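Local coordinates for sensor protein (Shewanella oneidensis, PDB 3LIC), which is a putative histidine kinase whose extracellular PDC-fold domain probably senses a signal and relays it across the membrane, at residues 23-28 and 254-259; 182-187 and 193-198. One frame throughout, in Å; residues are numbered along the deposited sequence.

Contact 1. Residues 23-28 and 254-259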
loop_
_atom_site.group_PDB
_atom_site.type_symbol
_atom_site.label_atom_id
_atom_site.label_comp_id
_atom_site.label_asym_id
_atom_site.label_seq_id
_atom_site.Cartn_x
_atom_site.Cartn_y
_atom_site.Cartn_z
ATOM N N SER A 23 -13.649 -2.441 -2.332
ATOM C CA SER A 23 -13.963 -1.539 -3.389
ATOM C C SER A 23 -13.248 -0.189 -3.280
ATOM O O SER A 23 -12.694 0.313 -4.259
ATOM C CB SER A 23 -15.470 -1.266 -3.308
ATOM O OG SER A 23 -16.003 -1.232 -4.568
ATOM N N ARG A 24 -13.378 0.450 -2.139
ATOM C CA ARG A 24 -12.654 1.679 -1.821
ATOM C C ARG A 24 -11.173 1.477 -2.089
ATOM O O ARG A 24 -10.503 2.306 -2.692
ATOM C CB ARG A 24 -12.838 2.031 -0.336
ATOM C CG ARG A 24 -14.325 2.033 0.104
ATOM C CD ARG A 24 -14.650 2.859 1.365
ATOM N NE ARG A 24 -16.098 2.988 1.403
ATOM C CZ ARG A 24 -16.920 2.328 2.213
ATOM N NH1 ARG A 24 -16.452 1.531 3.160
ATOM N NH2 ARG A 24 -18.225 2.513 2.081
ATOM N N LEU A 25 -10.653 0.351 -1.606
ATOM C CA LEU A 25 -9.244 0.099 -1.701
ATOM C C LEU A 25 -8.910 -0.059 -3.185
ATOM O O LEU A 25 -7.922 0.465 -3.621
ATOM C CB LEU A 25 -8.784 -1.121 -0.864
ATOM C CG LEU A 25 -7.334 -1.605 -1.097
ATOM C CD1 LEU A 25 -6.275 -0.642 -0.682
ATOM C CD2 LEU A 25 -7.107 -2.954 -0.411
ATOM N N GLN A 26 -9.748 -0.748 -3.969
ATOM C CA GLN A 26 -9.498 -0.859 -5.406
ATOM C C GLN A 26 -9.354 0.482 -6.147
ATOM O O GLN A 26 -8.414 0.681 -6.930
ATOM C CB GLN A 26 -10.639 -1.648 -6.082
ATOM C CG GLN A 26 -10.365 -2.013 -7.575
ATOM C CD GLN A 26 -11.637 -2.446 -8.295
ATOM O OE1 GLN A 26 -12.653 -2.769 -7.669
ATOM N NE2 GLN A 26 -11.595 -2.429 -9.620
ATOM N N PHE A 27 -10.315 1.389 -5.926
ATOM C CA PHE A 27 -10.254 2.669 -6.568
ATOM C C PHE A 27 -9.014 3.504 -6.084
ATOM O O PHE A 27 -8.406 4.190 -6.875
ATOM C CB PHE A 27 -11.629 3.386 -6.487
ATOM C CG PHE A 27 -12.668 2.736 -7.388
ATOM C CD1 PHE A 27 -12.590 2.873 -8.786
ATOM C CD2 PHE A 27 -13.709 1.997 -6.858
ATOM C CE1 PHE A 27 -13.517 2.255 -9.618
ATOM C CE2 PHE A 27 -14.621 1.374 -7.679
ATOM C CZ PHE A 27 -14.516 1.497 -9.068
ATOM N N LEU A 28 -8.613 3.368 -4.817
ATOM C CA LEU A 28 -7.462 4.044 -4.276
ATOM C C LEU A 28 -6.186 3.569 -4.968
ATOM O O LEU A 28 -5.344 4.382 -5.346
ATOM C CB LEU A 28 -7.360 3.742 -2.784
ATOM C CG LEU A 28 -6.111 4.305 -2.060
ATOM C CD1 LEU A 28 -6.013 5.839 -2.238
ATOM C CD2 LEU A 28 -6.112 3.956 -0.598
ATOM N N TRP A 254 -5.334 -8.598 -4.049
ATOM C CA TRP A 254 -5.213 -8.346 -2.638
ATOM C C TRP A 254 -6.568 -8.680 -1.992
ATOM O O TRP A 254 -7.626 -8.694 -2.704
ATOM C CB TRP A 254 -4.850 -6.895 -2.376
ATOM C CG TRP A 254 -3.547 -6.493 -2.953
ATOM C CD1 TRP A 254 -2.785 -7.177 -3.888
ATOM C CD2 TRP A 254 -2.844 -5.267 -2.682
ATOM N NE1 TRP A 254 -1.654 -6.447 -4.176
ATOM C CE2 TRP A 254 -1.672 -5.278 -3.454
ATOM C CE3 TRP A 254 -3.080 -4.194 -1.823
ATOM C CZ2 TRP A 254 -0.767 -4.235 -3.433
ATOM C CZ3 TRP A 254 -2.178 -3.165 -1.797
ATOM C CH2 TRP A 254 -1.043 -3.185 -2.602
ATOM N N ARG A 255 -6.497 -8.952 -0.668
ATOM C CA ARG A 255 -7.653 -9.183 0.204
ATOM C C ARG A 255 -7.906 -8.105 1.283
ATOM O O ARG A 255 -6.986 -7.606 1.935
ATOM C CB ARG A 255 -7.528 -10.518 0.927
ATOM C CG ARG A 255 -8.228 -11.710 0.229
ATOM C CD ARG A 255 -7.493 -12.153 -1.017
ATOM N NE ARG A 255 -6.047 -12.324 -0.829
ATOM C CZ ARG A 255 -5.466 -13.389 -0.289
ATOM N NH1 ARG A 255 -6.196 -14.388 0.174
ATOM N NH2 ARG A 255 -4.134 -13.434 -0.191
ATOM N N VAL A 256 -9.174 -7.816 1.532
ATOM C CA VAL A 256 -9.513 -6.982 2.639
ATOM C C VAL A 256 -10.234 -7.898 3.557
ATOM O O VAL A 256 -11.130 -8.618 3.114
ATOM C CB VAL A 256 -10.448 -5.868 2.200
ATOM C CG1 VAL A 256 -11.100 -5.209 3.412
ATOM C CG2 VAL A 256 -9.634 -4.831 1.372
ATOM N N VAL A 257 -9.828 -7.908 4.819
ATOM C CA VAL A 257 -10.516 -8.697 5.830
ATOM C C VAL A 257 -11.165 -7.770 6.859
ATOM O O VAL A 257 -10.482 -6.952 7.455
ATOM C CB VAL A 257 -9.520 -9.592 6.591
ATOM C CG1 VAL A 257 -10.265 -10.489 7.623
ATOM C CG2 VAL A 257 -8.674 -10.412 5.607
ATOM N N VAL A 258 -12.472 -7.889 7.045
ATOM C CA VAL A 258 -13.172 -7.181 8.140
ATOM C C VAL A 258 -13.531 -8.208 9.228
ATOM O O VAL A 258 -14.107 -9.252 8.954
ATOM C CB VAL A 258 -14.481 -6.517 7.643
ATOM C CG1 VAL A 258 -15.192 -5.776 8.809
ATOM C CG2 VAL A 258 -14.191 -5.557 6.445
HETATM N N MSE A 259 -13.169 -7.923 10.459
HETATM C CA MSE A 259 -13.344 -8.867 11.558
HETATM C C MSE A 259 -13.737 -8.043 12.764
HETATM O O MSE A 259 -13.160 -6.969 12.982
HETATM C CB MSE A 259 -12.050 -9.607 11.828
HETATM C CG MSE A 259 -10.991 -8.730 12.362
HETATM SE SE MSE A 259 -9.177 -9.332 11.851
HETATM C CE MSE A 259 -8.938 -8.140 10.340
#
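Leu-25 and Val-256 are where helix 23-28 and segment 254-259 come closest, their CA atoms 8.3 Å apart. The helical segment is one stretch of the long N-terminal helix 2-46, kept regular by i to i+4 bonds such as Phe-27 N to Ser-23 O, 3.1 Å. Facing it, the chain passes from a loop at Trp-254 into strand 255-261, whose start faces this turn of the helix. No hydrogen bond spans the gap, and only 133 Å² is buried in all.

One methyl does most of the work. CD2 of Leu-25 touches CG2 of Val-256 at 3.6 Å, and the two side chains run past each other in opposite directions, flank against flank. In the leucine, CG is anti to the backbone N (chi1 170°) and CD2 continues the extended chain to the valine. In the valine, CG1 takes that anti position, and CG2, beside the N, is the branch that meets the helix. Leu-25 CD2 also approaches the six-membered ring of Trp-254 obliquely, with CE3 the nearest atom at a looser 4.4 Å. That indole extends the apolar surface to Leu-29 along the helix and packs edge-to-face with Trp-132. Val-258, two residues further along the strand, reaches the same helix at Leu-14, Glu-17 and Ser-18, whereas Arg-255, between Trp-254 and Val-256, points away and is bonded through its guanidinium to the O atoms of Asp-187 and Leu-224.

A helix laid against a sheet, with alternate strand residues turned to it, recurs in PDC sensor domains, where a long N-terminal helix packs on the sheets. Here the touching side chains are buried and the atoms that meet are all carbon, so the contact rests on shape and hydrophobic burial without directional bonds; a polar tie nearby is Arg-24 NH1 to Leu-176 O.

Contact 2. Residues 182-187 and 193-198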
loop_
_atom_site.group_PDB
_atom_site.type_symbol
_atom_site.label_atom_id
_atom_site.label_comp_id
_atom_site.label_asym_id
_atom_site.label_seq_id
_atom_site.Cartn_x
_atom_site.Cartn_y
_atom_site.Cartn_z
ATOM N N ARG A 182 -10.535 -3.262 13.207
ATOM C CA ARG A 182 -11.246 -4.271 12.460
ATOM C C ARG A 182 -10.690 -4.624 11.032
ATOM O O ARG A 182 -11.375 -5.338 10.299
ATOM C CB ARG A 182 -12.656 -3.797 12.263
ATOM C CG ARG A 182 -13.286 -3.181 13.468
ATOM C CD ARG A 182 -14.693 -2.766 13.060
ATOM N NE ARG A 182 -15.450 -2.538 14.271
ATOM C CZ ARG A 182 -16.773 -2.525 14.340
ATOM N NH1 ARG A 182 -17.521 -2.745 13.249
ATOM N NH2 ARG A 182 -17.346 -2.282 15.515
ATOM N N LEU A 183 -9.492 -4.150 10.653
ATOM C CA LEU A 183 -9.103 -4.211 9.252
ATOM C C LEU A 183 -7.835 -4.983 9.126
ATOM O O LEU A 183 -6.861 -4.692 9.867
ATOM C CB LEU A 183 -8.876 -2.787 8.676
ATOM C CG LEU A 183 -8.299 -2.642 7.273
ATOM C CD1 LEU A 183 -9.323 -3.276 6.312
ATOM C CD2 LEU A 183 -8.048 -1.115 6.829
ATOM N N VAL A 184 -7.819 -5.959 8.211
ATOM C CA VAL A 184 -6.551 -6.469 7.751
ATOM C C VAL A 184 -6.561 -6.383 6.214
ATOM O O VAL A 184 -7.596 -6.573 5.581
ATOM C CB VAL A 184 -6.299 -7.945 8.231
ATOM C CG1 VAL A 184 -5.106 -8.588 7.497
ATOM C CG2 VAL A 184 -6.043 -7.960 9.658
ATOM N N VAL A 185 -5.422 -6.055 5.625
ATOM C CA VAL A 185 -5.261 -6.095 4.175
ATOM C C VAL A 185 -4.087 -7.015 3.888
ATOM O O VAL A 185 -3.033 -6.928 4.535
ATOM C CB VAL A 185 -4.971 -4.694 3.542
ATOM C CG1 VAL A 185 -4.941 -4.825 1.990
ATOM C CG2 VAL A 185 -6.021 -3.668 3.913
ATOM N N LEU A 186 -4.271 -7.915 2.954
ATOM C CA LEU A 186 -3.237 -8.877 2.604
ATOM C C LEU A 186 -2.973 -8.665 1.118
ATOM O O LEU A 186 -3.890 -8.350 0.398
ATOM C CB LEU A 186 -3.808 -10.266 2.786
ATOM C CG LEU A 186 -4.242 -10.676 4.177
ATOM C CD1 LEU A 186 -4.884 -12.116 4.085
ATOM C CD2 LEU A 186 -2.975 -10.670 5.060
ATOM N N ASP A 187 -1.737 -8.795 0.663
ATOM C CA ASP A 187 -1.477 -8.800 -0.742
ATOM C C ASP A 187 -1.939 -10.159 -1.374
ATOM O O ASP A 187 -2.574 -10.965 -0.733
ATOM C CB ASP A 187 -0.007 -8.520 -1.019
ATOM C CG ASP A 187 0.887 -9.692 -0.698
ATOM O OD1 ASP A 187 0.419 -10.808 -0.422
ATOM O OD2 ASP A 187 2.114 -9.500 -0.712
ATOM N N ILE A 193 -0.362 -6.392 4.446
ATOM C CA ILE A 193 -0.198 -5.012 4.007
ATOM C C ILE A 193 -0.597 -4.133 5.179
ATOM O O ILE A 193 0.100 -3.219 5.515
ATOM C CB ILE A 193 -1.151 -4.698 2.869
ATOM C CG1 ILE A 193 -0.835 -5.537 1.607
ATOM C CG2 ILE A 193 -1.165 -3.209 2.579
ATOM C CD1 ILE A 193 0.264 -5.048 0.852
ATOM N N PHE A 194 -1.751 -4.382 5.766
ATOM C CA PHE A 194 -2.258 -3.573 6.877
ATOM C C PHE A 194 -2.695 -4.457 8.050
ATOM O O PHE A 194 -3.402 -5.432 7.834
ATOM C CB PHE A 194 -3.477 -2.677 6.499
ATOM C CG PHE A 194 -3.913 -1.797 7.655
ATOM C CD1 PHE A 194 -3.245 -0.612 7.926
ATOM C CD2 PHE A 194 -4.853 -2.231 8.563
ATOM C CE1 PHE A 194 -3.553 0.154 9.012
ATOM C CE2 PHE A 194 -5.160 -1.455 9.669
ATOM C CZ PHE A 194 -4.507 -0.245 9.893
ATOM N N HIS A 195 -2.253 -4.100 9.263
ATOM C CA HIS A 195 -2.711 -4.632 10.558
ATOM C C HIS A 195 -2.592 -3.468 11.563
ATOM O O HIS A 195 -1.625 -2.659 11.506
ATOM C CB HIS A 195 -1.798 -5.781 11.044
ATOM C CG HIS A 195 -2.344 -6.540 12.217
ATOM N ND1 HIS A 195 -2.957 -7.777 12.090
ATOM C CD2 HIS A 195 -2.425 -6.221 13.534
ATOM C CE1 HIS A 195 -3.382 -8.186 13.278
ATOM N NE2 HIS A 195 -3.085 -7.253 14.164
ATOM N N SER A 196 -3.545 -3.370 12.483
ATOM C CA SER A 196 -3.454 -2.434 13.625
ATOM C C SER A 196 -2.074 -2.398 14.272
ATOM O O SER A 196 -1.533 -1.333 14.521
ATOM C CB SER A 196 -4.432 -2.863 14.721
ATOM O OG SER A 196 -5.657 -2.234 14.476
ATOM N N ASP A 197 -1.546 -3.571 14.603
ATOM C CA ASP A 197 -0.218 -3.669 15.178
ATOM C C ASP A 197 0.886 -3.564 14.120
ATOM O O ASP A 197 1.037 -4.447 13.257
ATOM C CB ASP A 197 -0.079 -4.980 15.951
ATOM C CG ASP A 197 1.251 -5.082 16.667
ATOM O OD1 ASP A 197 1.848 -4.019 16.973
ATOM O OD2 ASP A 197 1.717 -6.214 16.910
ATOM N N LYS A 198 1.675 -2.493 14.220
ATOM C CA LYS A 198 2.754 -2.185 13.280
ATOM C C LYS A 198 3.944 -3.148 13.298
ATOM O O LYS A 198 4.574 -3.384 12.250
ATOM C CB LYS A 198 3.230 -0.740 13.477
ATOM C CG LYS A 198 2.112 0.312 13.320
ATOM C CD LYS A 198 1.213 0.007 12.070
ATOM C CE LYS A 198 -0.227 0.544 12.211
ATOM N NZ LYS A 198 -0.888 0.575 10.908
HETATM O O HOH W 1 -5.986 -4.499 12.434
#
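Val-185 pairs with Phe-194 as a hydrogen-bonded antiparallel pair, and Ile-193 makes the pairing a classic beta bulge. Val-185 O accepts twice, from Ile-193 N at 2.7 Å and Phe-194 N at 3.1 Å, both arriving from the same face of its carbonyl plane. Val-185 N returns a bond to Phe-194 O, 3.1 Å, supplemented by a CA-H...O contact from Val-184.

Around this core, CB of Ile-193 and CB of Phe-194 both press on the Val-185 side chain. With CG1 anti to the carbonyl carbon (chi1 -64°), Ile-193 extends past the pair so that CG1 lies 3.5 Å from Asp-187 N and CD1 meets Asp-187 CB. Replacing it by an alanine would probably open a gap beside Val-185 and Asp-187 and lose packing on Trp-254. The Phe-194 ring crosses Leu-183 at about a right angle, CD2 against CG at 3.7 Å, while Leu-183 O sits at the ring edge, in its plane. That oxygen also accepts from a water, 2.7 Å away, which takes Ser-196 N and OG as donors and so bridges the two segments beyond the last paired residues. His-195 ND1, 3.9 Å from Val-184 CG2, is buried without a polar partner.

Asp-187 OD1 holds the intervening turn through Gln-189 N and Arg-191 N. Beyond it, strand 192-194 forms one border of the five-stranded sheet, strand 183-186 lies between it and strand 255-261, helix 172-176 packs on Leu-183 and Phe-194, and helix 198-201, with Asp-197 at its N-cap position, covers His-195.

How the contacts relate
Contacts 1 and 2 are centred 11 Å apart on one antiparallel sheet, where strands 255-261 and 183-186 are neighbours. Their backbones are probably hydrogen-bonded through Val-257 N to Val-184 O, 2.7 Å, and Arg-255 N to Leu-186 O, 2.9 Å. The side chains join as well: Leu-25 CD2 lies 3.7 Å from Val-185 CG1, bringing the helix of contact 1 onto the bulged pair of contact 2, and Trp-254 touches both Asp-187 and Ile-193. Along the chain, the 182-198 hairpin is nested within the loop closed by 23-28 and 254-259. Neither contact includes a bound ligand; together they build a helix layer packed on a sheet that runs out to its border strand.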